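Local atomic coordinates of BAG family molecular chaperone regulator 1 (PDB entry 4HWC), a protein that probably acts as a co-chaperone that binds the ATPase domain of HSP70/HSC70 chaperones through its BAG domain and regulates programmed cell death and stress responses. Residues M28-G33 / D83-K88. Numbering follows the deposited sequence.
Sequences MVTKKG and DALKVK
The hydroxyl OG1 of Thr30 is hydrogen-bonded to the carbonyl O of Phe26, one turn earlier in helix 5-31, and it also makes a van der Waals contact, at 3.7 Å, with the methyl CD2 of Leu85 on helix 62-88, the two side chains running aslant to each other. The first torsion of Thr30 (chi1 -62°) explains both: it sets OG1 beside the backbone N, where its hydrogen can reach the Phe26 carbonyl oxygen, and leaves CG2 anti to that N. Thr30 and Lys88 reach toward each other, and the methyl CG2 meets the aliphatic CD-CE part of the lysine, 3.4 Å from CD and 3.6 Å from CE, with NZ farther off. The tight CD approach and a chi1 of 125° far from any staggered value make the exact placing of this exposed side chain doubtful. The contact joins the C-terminal ends of the first and last helices of the three-helix bundle that forms this BAG domain, with a CA separation of 8.2 Å between Thr30 and Leu85 and only 98 Å² buried in all. Leu85 is the buried member; its side chain also packs on Phe26 and Glu27, while Ile36, in the loop leading to helix 38-55, touches Thr30. Just past Thr30, helix 5-31 stops in a Schellman motif: Gly33, with positive phi, is its C-prime residue, Gly34 N bonds to Val29 O, and Gly33 N to Thr30 O at 3.1 Å.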
ATOM      1  N   MET A  28       1.881 -14.095   5.928  1.00 14.85           N
ATOM      2  CA  MET A  28       1.481 -15.453   6.308  1.00 15.38           C
ATOM      3  C   MET A  28       2.444 -16.495   5.739  1.00 14.74           C
ATOM      4  O   MET A  28       2.848 -17.425   6.436  1.00 18.25           O
ATOM      5  CB  MET A  28       0.059 -15.745   5.821  1.00 18.20           C
ATOM      6  CG  MET A  28      -0.466 -17.118   6.239  1.00 20.43           C
ATOM      7  SD  MET A  28      -0.421 -17.386   8.035  1.00 26.91           S
ATOM      8  CE  MET A  28      -1.800 -16.367   8.556  1.00 27.94           C
ATOM      9  N   VAL A  29       2.796 -16.342   4.468  1.00 11.75           N
ATOM     10  CA  VAL A  29       3.737 -17.252   3.830  1.00 12.37           C
ATOM     11  C   VAL A  29       5.014 -17.286   4.669  1.00 16.71           C
ATOM     12  O   VAL A  29       5.513 -18.358   5.015  1.00 15.68           O
ATOM     13  CB  VAL A  29       4.085 -16.778   2.395  1.00 13.36           C
ATOM     14  CG1 VAL A  29       5.301 -17.539   1.854  1.00 17.04           C
ATOM     15  CG2 VAL A  29       2.889 -16.992   1.477  1.00 11.38           C
ATOM     16  N   THR A  30       5.529 -16.108   5.007  1.00 14.01           N
ATOM     17  CA  THR A  30       6.751 -16.003   5.806  1.00 16.58           C
ATOM     18  C   THR A  30       6.588 -16.643   7.183  1.00 16.45           C
ATOM     19  O   THR A  30       7.456 -17.394   7.636  1.00 21.10           O
ATOM     20  CB  THR A  30       7.168 -14.526   5.984  1.00 17.29           C
ATOM     21  OG1 THR A  30       7.457 -13.958   4.700  1.00 16.96           O
ATOM     22  CG2 THR A  30       8.408 -14.422   6.873  1.00 22.06           C
ATOM     23  N   LYS A  31       5.470 -16.347   7.839  1.00 15.01           N
ATOM     24  CA  LYS A  31       5.165 -16.881   9.165  1.00 18.80           C
ATOM     25  C   LYS A  31       5.135 -18.409   9.172  1.00 19.38           C
ATOM     26  O   LYS A  31       5.517 -19.048  10.153  1.00 20.41           O
ATOM     27  CB  LYS A  31       3.802 -16.360   9.631  1.00 20.53           C
ATOM     28  CG  LYS A  31       3.339 -16.902  10.971  1.00 25.09           C
ATOM     29  CD  LYS A  31       1.894 -16.498  11.251  1.00 28.80           C
ATOM     30  CE  LYS A  31       1.431 -16.985  12.614  1.00 36.92           C
ATOM     31  NZ  LYS A  31       1.575 -18.461  12.754  1.00 46.67           N
ATOM     32  N   LYS A  32       4.663 -18.982   8.072  1.00 13.15           N
ATOM     33  CA  LYS A  32       4.552 -20.430   7.931  1.00 18.09           C
ATOM     34  C   LYS A  32       5.765 -21.088   7.271  1.00 17.80           C
ATOM     35  O   LYS A  32       5.653 -22.149   6.647  1.00 16.26           O
ATOM     36  CB  LYS A  32       3.284 -20.764   7.149  1.00 15.73           C
ATOM     37  CG  LYS A  32       2.006 -20.343   7.858  1.00 17.68           C
ATOM     38  CD  LYS A  32       1.809 -21.118   9.155  1.00 29.03           C
ATOM     39  CE  LYS A  32       0.525 -20.695   9.845  1.00 27.80           C
ATOM     40  NZ  LYS A  32       0.258 -21.500  11.061  1.00 23.58           N
ATOM     41  N   GLY A  33       6.918 -20.442   7.401  1.00 17.12           N
ATOM     42  CA  GLY A  33       8.157 -20.980   6.859  1.00 19.74           C
ATOM     43  C   GLY A  33       8.359 -20.989   5.360  1.00 19.79           C
ATOM     44  O   GLY A  33       9.317 -21.600   4.872  1.00 21.77           O
ATOM     45  N   ASP A  83       9.347  -3.687   2.973  1.00 18.94           N
ATOM     46  CA  ASP A  83      10.792  -3.502   2.979  1.00 24.52           C
ATOM     47  C   ASP A  83      11.415  -4.383   4.052  1.00 25.86           C
ATOM     48  O   ASP A  83      12.498  -4.938   3.862  1.00 26.50           O
ATOM     49  CB  ASP A  83      11.165  -2.041   3.244  1.00 25.17           C
ATOM     50  CG  ASP A  83      10.930  -1.153   2.039  1.00 25.26           C
ATOM     51  OD1 ASP A  83      11.030  -1.660   0.903  1.00 27.73           O
ATOM     52  OD2 ASP A  83      10.665   0.053   2.225  1.00 33.52           O
ATOM     53  N   ALA A  84      10.723  -4.510   5.180  1.00 22.90           N
ATOM     54  CA  ALA A  84      11.208  -5.337   6.280  1.00 28.13           C
ATOM     55  C   ALA A  84      11.212  -6.811   5.881  1.00 33.48           C
ATOM     56  O   ALA A  84      12.099  -7.565   6.281  1.00 37.32           O
ATOM     57  CB  ALA A  84      10.344  -5.125   7.517  1.00 26.55           C
ATOM     58  N   LEU A  85      10.219  -7.219   5.093  1.00 30.50           N
ATOM     59  CA  LEU A  85      10.131  -8.604   4.640  1.00 29.41           C
ATOM     60  C   LEU A  85      11.241  -8.910   3.655  1.00 36.19           C
ATOM     61  O   LEU A  85      11.853  -9.973   3.710  1.00 39.97           O
ATOM     62  CB  LEU A  85       8.777  -8.882   3.969  1.00 30.60           C
ATOM     63  CG  LEU A  85       7.584  -9.175   4.881  1.00 27.71           C
ATOM     64  CD1 LEU A  85       6.331  -9.386   4.038  1.00 26.41           C
ATOM     65  CD2 LEU A  85       7.870 -10.410   5.718  1.00 28.19           C
ATOM     66  N   LYS A  86      11.495  -7.973   2.748  1.00 32.69           N
ATOM     67  CA  LYS A  86      12.530  -8.155   1.743  1.00 33.35           C
ATOM     68  C   LYS A  86      13.875  -8.435   2.390  1.00 36.62           C
ATOM     69  O   LYS A  86      14.645  -9.264   1.910  1.00 40.98           O
ATOM     70  CB  LYS A  86      12.616  -6.917   0.846  1.00 30.29           C
ATOM     71  CG  LYS A  86      13.512  -7.100  -0.368  1.00 37.88           C
ATOM     72  CD  LYS A  86      13.438  -5.911  -1.315  1.00 35.75           C
ATOM     73  CE  LYS A  86      14.334  -6.131  -2.528  1.00 42.98           C
ATOM     74  NZ  LYS A  86      14.287  -4.991  -3.488  1.00 49.06           N
ATOM     75  N   VAL A  87      14.155  -7.742   3.486  1.00 41.68           N
ATOM     76  CA  VAL A  87      15.410  -7.943   4.196  1.00 46.19           C
ATOM     77  C   VAL A  87      15.481  -9.417   4.558  1.00 50.61           C
ATOM     78  O   VAL A  87      16.479 -10.094   4.305  1.00 54.58           O
ATOM     79  CB  VAL A  87      15.449  -7.113   5.504  1.00 44.91           C
ATOM     80  CG1 VAL A  87      16.740  -7.378   6.264  1.00 48.21           C
ATOM     81  CG2 VAL A  87      15.314  -5.640   5.193  1.00 43.21           C
ATOM     82  N   LYS A  88      14.380  -9.901   5.124  1.00 65.98           N
ATOM     83  CA  LYS A  88      14.254 -11.285   5.580  1.00 71.38           C
ATOM     84  C   LYS A  88      13.999 -12.346   4.530  1.00 71.25           C
ATOM     85  O   LYS A  88      14.432 -13.473   4.690  1.00 78.98           O
ATOM     86  CB  LYS A  88      13.159 -11.416   6.609  1.00 43.15           C
ATOM     87  CG  LYS A  88      12.126 -12.471   6.187  1.00 43.43           C
ATOM     88  CD  LYS A  88      10.757 -11.992   6.469  1.00 43.54           C
ATOM     89  CE  LYS A  88      10.628 -11.852   7.947  1.00 43.67           C
ATOM     90  NZ  LYS A  88       9.500 -11.013   8.382  1.00 43.78           N
TER